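Local coordinates for protein CalG4 (Micromonospora echinospora, PDB 3IA7) that adopts the two-domain GT-B fold and carries a C-terminal domain related to erythromycin biosynthesis protein CIII, at residues P222-P227 with H292-H297; D230-L235 with H297-L302; M265-F270 with A285-P290; A251-F256 with P278-V283. All blocks are in the same frame, centred on the assembly; numbering follows the deposited sequence. Where two conformers were deposited one is given.

How the interactions relate
From the N terminus, 222-227 and 230-235 come first. Each closes a long loop only when the chain reaches 292-297 and 297-302, so interactions 1 and 2 cross, and they share H297. Both loops enclose interactions 3 and 4, which cross each other in turn: 251-256 precedes 265-270, and 278-283 precedes 285-290. Interaction 2 joins strands 233-237 and 298-303 of the six-stranded parallel sheet, interaction 3 joins strands 262-266 and 283-286 at its edge, and interaction 4 lays helix 246-256 against the loop leading into that edge strand. Interaction 1 ties the loop ahead of the sheet to helix 291-295 and the calcium ion at the subunit interface.

Interaction 1: P222-P227 with H292-H297; sequences PGWQPP and HSVLAH. With CA (calcium ion), chain E.
Q225 and H297 meet at a calcium ion, Q225 OE1 binding it at 2.4 Å and H297 NE2 at 2.6 Å. Two waters also bind the metal, and L42 O and E46 OE2 of the second subunit join them, making the site an intersubunit bridge. The Q225 amide is turned 77° from the imidazole plane. One face of that imidazole carries the P226 ring, whose CD stands 3.6 Å from the H297 ring centroid and only 15° off the ring normal, a CH-pi contact. W224 approaches in an offset edge-to-face pair, with H297 ND1 near the plane of the indole and 3.9 Å from W224 CZ3. The orientation of H297 is held at its other nitrogen: ND1 donates to S293 O at 2.7 Å, with the acceptor close to the ring plane, which leaves NE2 directed at the metal. The indole is itself sandwiched, P226 N over one face and V294 CG2 over the opposite one, 3.9 Å from W224 CD2. The W224 CB bond points toward 292-297, CG lies anti to the backbone N (chi1 178°), and NE1 is hydrogen-bonded to E284 OE2. W224 O is buried without a polar partner. Beyond this layer, W224 and P226 rest on V233 of strand 233-237, W224 and V294 on V264 of strand 262-266, and V294 and L295 on L235, so the metal-binding loop and the helix share one flank of the sheet.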
loop_
_atom_site.group_PDB
_atom_site.type_symbol
_atom_site.label_atom_id
_atom_site.label_comp_id
_atom_site.label_asym_id
_atom_site.label_seq_id
_atom_site.Cartn_x
_atom_site.Cartn_y
_atom_site.Cartn_z
ATOM N N PRO A 222 3.407 -2.704 -11.719
ATOM C CA PRO A 222 2.590 -2.461 -12.910
ATOM C C PRO A 222 1.705 -1.234 -12.731
ATOM O O PRO A 222 0.605 -1.331 -12.155
ATOM C CB PRO A 222 1.735 -3.747 -13.035
ATOM C CG PRO A 222 2.367 -4.759 -12.099
ATOM C CD PRO A 222 3.067 -3.971 -11.040
ATOM N N GLY A 223 2.174 -0.075 -13.204
ATOM C CA GLY A 223 1.431 1.168 -13.011
ATOM C C GLY A 223 0.642 1.621 -14.237
ATOM O O GLY A 223 1.147 1.605 -15.363
ATOM N N TRP A 224 -0.596 2.039 -14.007
ATOM C CA TRP A 224 -1.437 2.602 -15.062
ATOM C C TRP A 224 -0.863 3.972 -15.510
ATOM O O TRP A 224 -0.395 4.735 -14.668
ATOM C CB TRP A 224 -2.854 2.752 -14.511
ATOM C CG TRP A 224 -3.844 3.368 -15.446
ATOM C CD1 TRP A 224 -4.735 2.706 -16.271
ATOM C CD2 TRP A 224 -4.049 4.768 -15.673
ATOM N NE1 TRP A 224 -5.498 3.629 -16.977
ATOM C CE2 TRP A 224 -5.086 4.892 -16.645
ATOM C CE3 TRP A 224 -3.455 5.933 -15.161
ATOM C CZ2 TRP A 224 -5.549 6.127 -17.083
ATOM C CZ3 TRP A 224 -3.915 7.159 -15.606
ATOM C CH2 TRP A 224 -4.948 7.243 -16.561
ATOM N N GLN A 225 -0.888 4.250 -16.817
ATOM C CA GLN A 225 -0.482 5.549 -17.373
ATOM C C GLN A 225 -1.640 6.157 -18.224
ATOM O O GLN A 225 -2.409 5.419 -18.849
ATOM C CB GLN A 225 0.796 5.409 -18.230
ATOM C CG GLN A 225 2.049 4.741 -17.544
ATOM C CD GLN A 225 2.725 5.662 -16.470
ATOM O OE1 GLN A 225 2.432 6.847 -16.388
ATOM N NE2 GLN A 225 3.610 5.091 -15.650
ATOM N N PRO A 226 -1.747 7.504 -18.285
ATOM C CA PRO A 226 -2.806 8.134 -19.061
ATOM C C PRO A 226 -2.500 7.974 -20.573
ATOM O O PRO A 226 -1.340 7.684 -20.924
ATOM C CB PRO A 226 -2.738 9.620 -18.609
ATOM C CG PRO A 226 -1.318 9.833 -18.214
ATOM C CD PRO A 226 -0.876 8.496 -17.627
ATOM N N PRO A 227 -3.516 8.152 -21.442
ATOM C CA PRO A 227 -3.318 7.995 -22.888
ATOM C C PRO A 227 -2.541 9.129 -23.567
ATOM O O PRO A 227 -2.005 8.907 -24.635
ATOM C CB PRO A 227 -4.748 7.930 -23.440
ATOM C CG PRO A 227 -5.529 8.773 -22.485
ATOM C CD PRO A 227 -4.917 8.455 -21.120
ATOM N N HIS A 292 -3.934 4.728 -6.628
ATOM C CA HIS A 292 -2.836 5.696 -6.551
ATOM C C HIS A 292 -2.284 6.092 -7.926
ATOM O O HIS A 292 -2.007 7.264 -8.159
ATOM C CB HIS A 292 -1.696 5.230 -5.647
ATOM C CG HIS A 292 -0.834 6.357 -5.161
ATOM N ND1 HIS A 292 -1.352 7.589 -4.805
ATOM C CD2 HIS A 292 0.504 6.448 -4.989
ATOM C CE1 HIS A 292 -0.367 8.382 -4.424
ATOM N NE2 HIS A 292 0.770 7.714 -4.526
ATOM N N SER A 293 -2.130 5.112 -8.819
ATOM C CA SER A 293 -1.552 5.354 -10.149
ATOM C C SER A 293 -2.492 6.266 -10.929
ATOM O O SER A 293 -2.068 7.202 -11.642
ATOM C CB SER A 293 -1.343 4.028 -10.911
ATOM O OG SER A 293 -0.635 3.106 -10.067
ATOM N N VAL A 294 -3.781 6.015 -10.779
ATOM C CA VAL A 294 -4.760 6.866 -11.511
ATOM C C VAL A 294 -4.818 8.244 -10.855
ATOM O O VAL A 294 -4.735 9.275 -11.562
ATOM C CB VAL A 294 -6.110 6.208 -11.634
ATOM C CG1 VAL A 294 -7.108 7.087 -12.410
ATOM C CG2 VAL A 294 -5.936 4.835 -12.287
ATOM N N LEU A 295 -4.927 8.287 -9.521
ATOM C CA LEU A 295 -5.024 9.592 -8.801
ATOM C C LEU A 295 -3.810 10.446 -9.052
ATOM O O LEU A 295 -3.921 11.679 -9.086
ATOM C CB LEU A 295 -5.237 9.441 -7.271
ATOM C CG LEU A 295 -6.657 8.957 -6.891
ATOM C CD1 LEU A 295 -6.760 8.356 -5.479
ATOM C CD2 LEU A 295 -7.692 10.023 -7.117
ATOM N N ALA A 296 -2.639 9.827 -9.201
ATOM C CA ALA A 296 -1.435 10.646 -9.464
ATOM C C ALA A 296 -1.555 11.502 -10.736
ATOM O O ALA A 296 -0.845 12.466 -10.866
ATOM C CB ALA A 296 -0.120 9.771 -9.484
ATOM N N HIS A 297 -2.433 11.126 -11.675
ATOM C CA HIS A 297 -2.621 11.851 -12.932
ATOM C C HIS A 297 -3.969 12.573 -12.955
ATOM O O HIS A 297 -4.251 13.331 -13.875
ATOM C CB HIS A 297 -2.531 10.912 -14.148
ATOM C CG HIS A 297 -1.266 10.118 -14.196
ATOM N ND1 HIS A 297 -1.138 8.895 -13.580
ATOM C CD2 HIS A 297 -0.059 10.394 -14.748
ATOM C CE1 HIS A 297 0.098 8.445 -13.754
ATOM N NE2 HIS A 297 0.767 9.322 -14.477
HETATM CA CA CA E . 3.157 8.743 -15.179
HETATM O O HOH W 1 3.881 10.933 -15.157
HETATM O O HOH W 2 2.677 9.583 -17.325
#

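Interaction 2: D230-L235 with H297-L302; sequences DAPVLL and HARACL. With CA (calcium ion), chain E.
R299 folds its side chain across P232 toward D230. Its CB lies 3.9 Å from V233 O, the carbonyl that also accepts the R299 backbone N-H at 2.8 Å. CG then packs 3.8 Å from P232 CA. A bend at chi2 (-88°) turns CD, and beyond it NE makes a weak bond to a water. CZ stays near P232 CA and CB, with P232 CA over one face of the guanidinium, offset toward its rim. At the tip, NH2 comes 3.0 Å from D230 O, but the angle is too poor for a hydrogen bond. The carboxylate of D230 is not in contact with it either, although the opposite charges may attract weakly over that gap. The same water accepts from V233 N and donates to A231 O and H297 O, linking the two segments just before the strands pair. The pairing is parallel and belongs to a Rossmann-like sheet, where the strand order 3-2-1-4-5-6 puts the first and fourth strands side by side, the point at which successive connections switch from one side of the first strand to the other. Past the corner at R299, L235 N donates to A300 O at 3.2 Å and L302 N to L235 O at 2.7 Å, while C301 CA supplies a CA-H...O contact to L235 O. L234 and A300 share one face, L234 CD1 sitting 4.0 Å from A300 CB and reaching on to L302 CB. L235 and C301 occupy the other face, CG to SG. Helix 246-256 packs on L234 and L302, and helix 291-295 on V233 and L235.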
loop_
_atom_site.group_PDB
_atom_site.type_symbol
_atom_site.label_atom_id
_atom_site.label_comp_id
_atom_site.label_asym_id
_atom_site.label_seq_id
_atom_site.Cartn_x
_atom_site.Cartn_y
_atom_site.Cartn_z
ATOM N N ASP A 230 -0.990 15.132 -21.044
ATOM C CA ASP A 230 -1.829 16.152 -20.432
ATOM C C ASP A 230 -3.331 15.828 -20.586
ATOM O O ASP A 230 -4.161 16.706 -20.443
ATOM C CB ASP A 230 -1.482 17.552 -21.031
ATOM C CG ASP A 230 -0.095 18.062 -20.588
ATOM O OD1 ASP A 230 0.275 17.861 -19.413
ATOM O OD2 ASP A 230 0.619 18.675 -21.395
ATOM N N ALA A 231 -3.691 14.591 -20.892
ATOM C CA ALA A 231 -5.121 14.229 -20.863
ATOM C C ALA A 231 -5.719 14.557 -19.486
ATOM O O ALA A 231 -5.131 14.177 -18.482
ATOM C CB ALA A 231 -5.322 12.728 -21.192
ATOM N N PRO A 232 -6.870 15.265 -19.428
ATOM C CA PRO A 232 -7.536 15.487 -18.140
ATOM C C PRO A 232 -8.148 14.160 -17.701
ATOM O O PRO A 232 -8.846 13.508 -18.498
ATOM C CB PRO A 232 -8.642 16.499 -18.470
ATOM C CG PRO A 232 -8.328 17.014 -19.859
ATOM C CD PRO A 232 -7.626 15.883 -20.542
ATOM N N VAL A 233 -7.767 13.684 -16.527
ATOM C CA VAL A 233 -8.165 12.337 -16.112
ATOM C C VAL A 233 -9.182 12.476 -14.957
ATOM O O VAL A 233 -8.974 13.254 -14.024
ATOM C CB VAL A 233 -6.962 11.463 -15.670
ATOM C CG1 VAL A 233 -7.455 10.090 -15.120
ATOM C CG2 VAL A 233 -5.969 11.204 -16.854
ATOM N N LEU A 234 -10.268 11.713 -15.046
ATOM C CA LEU A 234 -11.215 11.580 -13.966
ATOM C C LEU A 234 -11.211 10.168 -13.433
ATOM O O LEU A 234 -11.321 9.197 -14.217
ATOM C CB LEU A 234 -12.622 11.953 -14.452
ATOM C CG LEU A 234 -13.790 11.750 -13.451
ATOM C CD1 LEU A 234 -13.725 12.680 -12.199
ATOM C CD2 LEU A 234 -15.123 11.899 -14.144
ATOM N N LEU A 235 -11.103 10.020 -12.106
ATOM C CA LEU A 235 -11.361 8.714 -11.477
ATOM C C LEU A 235 -12.771 8.718 -10.908
ATOM O O LEU A 235 -13.162 9.638 -10.175
ATOM C CB LEU A 235 -10.336 8.398 -10.364
ATOM C CG LEU A 235 -10.545 7.083 -9.526
ATOM C CD1 LEU A 235 -10.548 5.900 -10.406
ATOM C CD2 LEU A 235 -9.447 6.921 -8.494
ATOM N N HIS A 297 -2.433 11.126 -11.675
ATOM C CA HIS A 297 -2.621 11.851 -12.932
ATOM C C HIS A 297 -3.969 12.573 -12.955
ATOM O O HIS A 297 -4.251 13.331 -13.875
ATOM C CB HIS A 297 -2.531 10.912 -14.148
ATOM C CG HIS A 297 -1.266 10.118 -14.196
ATOM N ND1 HIS A 297 -1.138 8.895 -13.580
ATOM C CD2 HIS A 297 -0.059 10.394 -14.748
ATOM C CE1 HIS A 297 0.098 8.445 -13.754
ATOM N NE2 HIS A 297 0.767 9.322 -14.477
ATOM N N ALA A 298 -4.838 12.296 -11.982
ATOM C CA ALA A 298 -6.217 12.785 -12.038
ATOM C C ALA A 298 -6.363 14.307 -11.786
ATOM O O ALA A 298 -5.657 14.862 -10.953
ATOM C CB ALA A 298 -7.119 11.995 -11.058
ATOM N N ARG A 299 -7.336 14.921 -12.442
ATOM C CA ARG A 299 -7.687 16.330 -12.176
ATOM C C ARG A 299 -8.805 16.401 -11.157
ATOM O O ARG A 299 -9.055 17.454 -10.569
ATOM C CB ARG A 299 -8.232 17.022 -13.433
ATOM C CG ARG A 299 -7.380 17.022 -14.646
ATOM C CD ARG A 299 -6.382 18.179 -14.772
ATOM N NE ARG A 299 -5.521 17.960 -15.934
ATOM C CZ ARG A 299 -5.436 18.752 -17.004
ATOM N NH1 ARG A 299 -6.158 19.867 -17.090
ATOM N NH2 ARG A 299 -4.618 18.433 -18.004
ATOM N N ALA A 300 -9.539 15.300 -11.012
ATOM C CA ALA A 300 -10.642 15.224 -10.095
ATOM C C ALA A 300 -10.964 13.770 -9.843
ATOM O O ALA A 300 -10.606 12.883 -10.651
ATOM C CB ALA A 300 -11.937 15.916 -10.678
ATOM N N CYS A 301 -11.732 13.571 -8.778
ATOM C CA CYS A 301 -12.252 12.234 -8.445
ATOM C C CYS A 301 -13.724 12.352 -8.114
ATOM O O CYS A 301 -14.101 13.206 -7.294
ATOM C CB CYS A 301 -11.465 11.688 -7.227
ATOM S SG CYS A 301 -12.021 10.005 -6.716
ATOM N N LEU A 302 -14.556 11.485 -8.691
ATOM C CA LEU A 302 -15.939 11.468 -8.406
ATOM C C LEU A 302 -16.185 10.222 -7.576
ATOM O O LEU A 302 -15.976 9.096 -8.064
ATOM C CB LEU A 302 -16.755 11.380 -9.725
ATOM C CG LEU A 302 -18.272 11.187 -9.673
ATOM C CD1 LEU A 302 -19.044 12.291 -8.960
ATOM C CD2 LEU A 302 -18.771 11.059 -11.116
HETATM CA CA CA E . 3.157 8.743 -15.179
HETATM O O HOH W 3 -5.316 14.939 -15.729
HETATM O O HOH W 1 3.881 10.933 -15.157
HETATM O O HOH W 2 2.677 9.583 -17.325
#

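Interaction 3: M265-F270 with A285-P290; sequences MAIGGF and AHQWIP
Q287 and W288 lie against the G268-G269 backbone in different ways. The aliphatic part of Q287 runs over G268 O, with CB and CG each 3.2 Å from that oxygen, a tight fit. The chain is extended beyond CG (chi2 -168°), and NE2 bonds to L271 O. The W288 indole presents one face to G269: G269 N stands above it toward the rim, and W288 CH2 is 3.5 Å from G269 CA. W288 NE1 bonds to P222 O of the second subunit, placing this aromatic at the dimer interface. N-terminal to these residues the strands pair in parallel, H286 N donating to M265 O at 2.9 Å and I267 N to H286 O at 2.8 Å; a weak bond from G268 N to Q287 O follows where the strands give way to loop. The selenomethionine M265 and A285 share one face, CE to CB at 4.0 Å, with M265 also packing on helix 246-256. A266 and H286 lie on the opposite face, where A266 CB meets I289 CG2 at 3.8 Å and I289 CD1 sits above the imidazole rim. Helices on both faces of neighbouring parallel strands, here at the sheet's edge, are characteristic of a Rossmann-like domain of the GT-B fold.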
loop_
_atom_site.group_PDB
_atom_site.type_symbol
_atom_site.label_atom_id
_atom_site.label_comp_id
_atom_site.label_asym_id
_atom_site.label_seq_id
_atom_site.Cartn_x
_atom_site.Cartn_y
_atom_site.Cartn_z
HETATM N N MSE A 265 -13.214 4.169 -14.462
HETATM C CA MSE A 265 -14.287 3.835 -13.537
HETATM C C MSE A 265 -13.935 2.538 -12.841
HETATM O O MSE A 265 -13.715 1.513 -13.498
HETATM C CB MSE A 265 -15.655 3.765 -14.228
HETATM C CG MSE A 265 -15.866 4.912 -15.255
HETATM SE SE MSE A 265 -17.724 5.162 -15.648
HETATM C CE MSE A 265 -17.918 3.474 -16.717
ATOM N N ALA A 266 -13.855 2.586 -11.510
ATOM C CA ALA A 266 -13.636 1.390 -10.668
ATOM C C ALA A 266 -14.991 0.974 -10.117
ATOM O O ALA A 266 -15.609 1.715 -9.319
ATOM C CB ALA A 266 -12.695 1.703 -9.527
ATOM N N ILE A 267 -15.467 -0.188 -10.550
ATOM C CA ILE A 267 -16.845 -0.589 -10.293
ATOM C C ILE A 267 -16.988 -1.652 -9.186
ATOM O O ILE A 267 -18.082 -2.036 -8.822
ATOM C CB ILE A 267 -17.595 -0.987 -11.605
ATOM C CG1 ILE A 267 -17.136 -2.378 -12.114
ATOM C CG2 ILE A 267 -17.498 0.103 -12.665
ATOM C CD1 ILE A 267 -17.882 -2.857 -13.370
ATOM N N GLY A 268 -15.865 -2.117 -8.637
ATOM C CA GLY A 268 -15.886 -3.060 -7.521
ATOM C C GLY A 268 -16.110 -4.511 -7.933
ATOM O O GLY A 268 -16.323 -4.807 -9.105
ATOM N N GLY A 269 -16.086 -5.416 -6.963
ATOM C CA GLY A 269 -15.968 -6.824 -7.260
ATOM C C GLY A 269 -17.288 -7.511 -7.415
ATOM O O GLY A 269 -17.331 -8.735 -7.577
ATOM N N PHE A 270 -18.375 -6.736 -7.349
ATOM C CA PHE A 270 -19.728 -7.299 -7.371
ATOM C C PHE A 270 -20.486 -6.943 -8.655
ATOM O O PHE A 270 -21.618 -7.384 -8.846
ATOM C CB PHE A 270 -20.515 -6.831 -6.138
ATOM C CG PHE A 270 -19.965 -7.346 -4.839
ATOM C CD1 PHE A 270 -19.919 -8.718 -4.574
ATOM C CD2 PHE A 270 -19.479 -6.465 -3.888
ATOM C CE1 PHE A 270 -19.406 -9.199 -3.371
ATOM C CE2 PHE A 270 -18.962 -6.920 -2.692
ATOM C CZ PHE A 270 -18.917 -8.297 -2.423
ATOM N N ALA A 285 -13.583 0.780 -17.782
ATOM C CA ALA A 285 -14.169 0.315 -16.537
ATOM C C ALA A 285 -13.479 -0.959 -16.059
ATOM O O ALA A 285 -13.186 -1.845 -16.864
ATOM C CB ALA A 285 -15.685 0.099 -16.725
ATOM N N HIS A 286 -13.213 -1.043 -14.750
ATOM C CA HIS A 286 -12.484 -2.176 -14.177
ATOM C C HIS A 286 -13.148 -2.484 -12.855
ATOM O O HIS A 286 -13.549 -1.553 -12.151
ATOM C CB HIS A 286 -11.060 -1.742 -13.832
ATOM C CG HIS A 286 -10.257 -1.305 -15.004
ATOM N ND1 HIS A 286 -9.495 -2.179 -15.741
ATOM C CD2 HIS A 286 -10.109 -0.086 -15.577
ATOM C CE1 HIS A 286 -8.921 -1.513 -16.732
ATOM N NE2 HIS A 286 -9.264 -0.242 -16.641
ATOM N N GLN A 287 -13.238 -3.751 -12.485
ATOM C CA GLN A 287 -13.630 -4.073 -11.121
ATOM C C GLN A 287 -12.643 -3.490 -10.108
ATOM O O GLN A 287 -13.076 -2.914 -9.119
ATOM C CB GLN A 287 -13.788 -5.568 -10.915
ATOM C CG GLN A 287 -15.025 -6.159 -11.648
ATOM C CD GLN A 287 -15.355 -7.582 -11.206
ATOM O OE1 GLN A 287 -14.476 -8.337 -10.783
ATOM N NE2 GLN A 287 -16.622 -7.935 -11.259
ATOM N N TRP A 288 -11.341 -3.670 -10.378
ATOM C CA TRP A 288 -10.248 -3.087 -9.615
ATOM C C TRP A 288 -9.281 -2.312 -10.511
ATOM O O TRP A 288 -8.958 -2.714 -11.622
ATOM C CB TRP A 288 -9.458 -4.163 -8.879
ATOM C CG TRP A 288 -10.147 -4.585 -7.605
ATOM C CD1 TRP A 288 -10.081 -3.945 -6.389
ATOM C CD2 TRP A 288 -11.026 -5.674 -7.427
ATOM N NE1 TRP A 288 -10.854 -4.592 -5.459
ATOM C CE2 TRP A 288 -11.459 -5.647 -6.073
ATOM C CE3 TRP A 288 -11.447 -6.737 -8.249
ATOM C CZ2 TRP A 288 -12.293 -6.615 -5.549
ATOM C CZ3 TRP A 288 -12.274 -7.622 -7.749
ATOM C CH2 TRP A 288 -12.694 -7.588 -6.398
ATOM N N ILE A 289 -8.754 -1.238 -9.961
ATOM C CA ILE A 289 -7.734 -0.436 -10.627
ATOM C C ILE A 289 -6.747 -0.002 -9.526
ATOM O O ILE A 289 -7.145 0.082 -8.363
ATOM C CB ILE A 289 -8.404 0.742 -11.407
ATOM C CG1 ILE A 289 -7.389 1.470 -12.289
ATOM C CG2 ILE A 289 -9.053 1.768 -10.462
ATOM C CD1 ILE A 289 -6.665 0.555 -13.201
ATOM N N PRO A 290 -5.462 0.298 -9.869
ATOM C CA PRO A 290 -4.689 0.813 -8.730
ATOM C C PRO A 290 -5.003 2.292 -8.532
ATOM O O PRO A 290 -4.645 3.106 -9.400
ATOM C CB PRO A 290 -3.221 0.558 -9.143
ATOM C CG PRO A 290 -3.240 0.444 -10.687
ATOM C CD PRO A 290 -4.684 0.308 -11.132
#

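Interaction 4: A251-F256 with P278-V283; sequences ACAQAF and PLPPNV
The amide of N282 reaches the backbone of F256 edge-on: F256 O lies within 4° of the amide plane, and ND2 donates to it at 2.9 Å with an N-H...O angle of 161°. From the acceptor's side the approach differs, because ND2 stands well above the F256 carbonyl plane, 43° out of it. The F256 ring itself leads away from this contact and meets W261 edge-to-face. The P280 ring approaches A253 with its CD against A253 CB and its CG 3.8 Å from A253 O. Around A253 the packing is even, since L279 CD2, P280 CD and V283 CG1 each lie 3.9 Å from A253 CB. V283 CG2 also sits near A253 O and CA. N282 lies in a type I turn from P280 to V283, with V283 N bonded to P280 O at 3.1 Å. That turn delivers the chain into strand 283-286 while P280 and N282 touch helix 246-256, whose other neighbours include strand 233-237 and helix 353-365. Chemically, the contact is an apolar patch centred on one methyl group with a polar link beside it. N282 ND2 also donates to W261 O and F256 O also bonds T259 OG1, so both partners are doubly engaged. Two carbonyls served by one NH2 fix which way round the amide sits, since OD1 in its place would set acceptor against acceptor.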
loop_
_atom_site.group_PDB
_atom_site.type_symbol
_atom_site.label_atom_id
_atom_site.label_comp_id
_atom_site.label_asym_id
_atom_site.label_seq_id
_atom_site.Cartn_x
_atom_site.Cartn_y
_atom_site.Cartn_z
ATOM N N ALA A 251 -24.165 6.675 -17.017
ATOM C CA ALA A 251 -24.357 8.135 -17.008
ATOM C C ALA A 251 -23.043 8.885 -16.993
ATOM O O ALA A 251 -22.907 9.880 -17.685
ATOM C CB ALA A 251 -25.198 8.563 -15.826
ATOM N N CYS A 252 -22.080 8.388 -16.194
ATOM C CA CYS A 252 -20.719 8.965 -16.123
ATOM C C CYS A 252 -20.020 8.825 -17.452
ATOM O O CYS A 252 -19.394 9.780 -17.920
ATOM C CB CYS A 252 -19.873 8.294 -15.003
ATOM S SG CYS A 252 -20.355 8.817 -13.360
ATOM N N ALA A 253 -20.153 7.646 -18.083
ATOM C CA ALA A 253 -19.535 7.403 -19.374
ATOM C C ALA A 253 -20.134 8.347 -20.398
ATOM O O ALA A 253 -19.393 8.998 -21.169
ATOM C CB ALA A 253 -19.751 5.910 -19.830
ATOM N N GLN A 254 -21.472 8.423 -20.403
ATOM C CA GLN A 254 -22.215 9.326 -21.302
ATOM C C GLN A 254 -21.772 10.795 -21.129
ATOM O O GLN A 254 -21.535 11.492 -22.112
ATOM C CB GLN A 254 -23.752 9.167 -21.138
ATOM C CG GLN A 254 -24.288 7.820 -21.700
ATOM C CD GLN A 254 -25.629 7.288 -21.076
ATOM O OE1 GLN A 254 -26.254 7.904 -20.192
ATOM N NE2 GLN A 254 -26.051 6.125 -21.553
ATOM N N ALA A 255 -21.602 11.220 -19.878
ATOM C CA ALA A 255 -21.180 12.578 -19.556
ATOM C C ALA A 255 -19.877 13.030 -20.255
ATOM O O ALA A 255 -19.778 14.158 -20.693
ATOM C CB ALA A 255 -21.077 12.761 -18.035
ATOM N N PHE A 256 -18.903 12.146 -20.389
ATOM C CA PHE A 256 -17.592 12.530 -20.944
ATOM C C PHE A 256 -17.277 11.997 -22.370
ATOM O O PHE A 256 -16.179 12.246 -22.904
ATOM C CB PHE A 256 -16.457 12.208 -19.933
ATOM C CG PHE A 256 -16.622 12.912 -18.599
ATOM C CD1 PHE A 256 -16.133 14.223 -18.421
ATOM C CD2 PHE A 256 -17.350 12.307 -17.558
ATOM C CE1 PHE A 256 -16.330 14.905 -17.207
ATOM C CE2 PHE A 256 -17.573 12.985 -16.341
ATOM C CZ PHE A 256 -17.050 14.271 -16.174
ATOM N N PRO A 278 -21.434 -1.234 -24.205
ATOM C CA PRO A 278 -20.381 -0.554 -24.976
ATOM C C PRO A 278 -20.036 0.794 -24.334
ATOM O O PRO A 278 -20.942 1.564 -24.026
ATOM C CB PRO A 278 -21.027 -0.356 -26.364
ATOM C CG PRO A 278 -22.096 -1.386 -26.436
ATOM C CD PRO A 278 -22.616 -1.529 -25.037
ATOM N N LEU A 279 -18.748 1.038 -24.077
ATOM C CA LEU A 279 -18.277 2.302 -23.504
ATOM C C LEU A 279 -17.628 3.190 -24.589
ATOM O O LEU A 279 -17.100 2.673 -25.563
ATOM C CB LEU A 279 -17.277 2.018 -22.380
ATOM C CG LEU A 279 -17.873 1.295 -21.170
ATOM C CD1 LEU A 279 -16.794 1.022 -20.098
ATOM C CD2 LEU A 279 -19.015 2.120 -20.575
ATOM N N PRO A 280 -17.651 4.525 -24.416
ATOM C CA PRO A 280 -16.906 5.379 -25.350
ATOM C C PRO A 280 -15.407 5.037 -25.277
ATOM O O PRO A 280 -14.971 4.499 -24.264
ATOM C CB PRO A 280 -17.155 6.792 -24.795
ATOM C CG PRO A 280 -18.400 6.673 -23.958
ATOM C CD PRO A 280 -18.294 5.314 -23.346
ATOM N N PRO A 281 -14.626 5.342 -26.332
ATOM C CA PRO A 281 -13.203 4.959 -26.330
ATOM C C PRO A 281 -12.334 5.663 -25.256
ATOM O O PRO A 281 -11.262 5.182 -24.948
ATOM C CB PRO A 281 -12.718 5.324 -27.741
ATOM C CG PRO A 281 -13.695 6.360 -28.240
ATOM C CD PRO A 281 -15.023 6.045 -27.564
ATOM N N ASN A 282 -12.820 6.754 -24.682
ATOM C CA ASN A 282 -12.073 7.506 -23.645
ATOM C C ASN A 282 -12.583 7.181 -22.248
ATOM O O ASN A 282 -12.287 7.888 -21.262
ATOM C CB ASN A 282 -12.163 9.018 -23.918
ATOM C CG ASN A 282 -13.577 9.519 -23.883
ATOM O OD1 ASN A 282 -14.491 8.813 -24.318
ATOM N ND2 ASN A 282 -13.778 10.762 -23.400
ATOM N N VAL A 283 -13.304 6.071 -22.130
ATOM C CA VAL A 283 -13.797 5.617 -20.812
ATOM C C VAL A 283 -13.440 4.131 -20.631
ATOM O O VAL A 283 -13.712 3.321 -21.519
ATOM C CB VAL A 283 -15.335 5.803 -20.731
ATOM C CG1 VAL A 283 -15.871 5.399 -19.360
ATOM C CG2 VAL A 283 -15.674 7.254 -21.014
#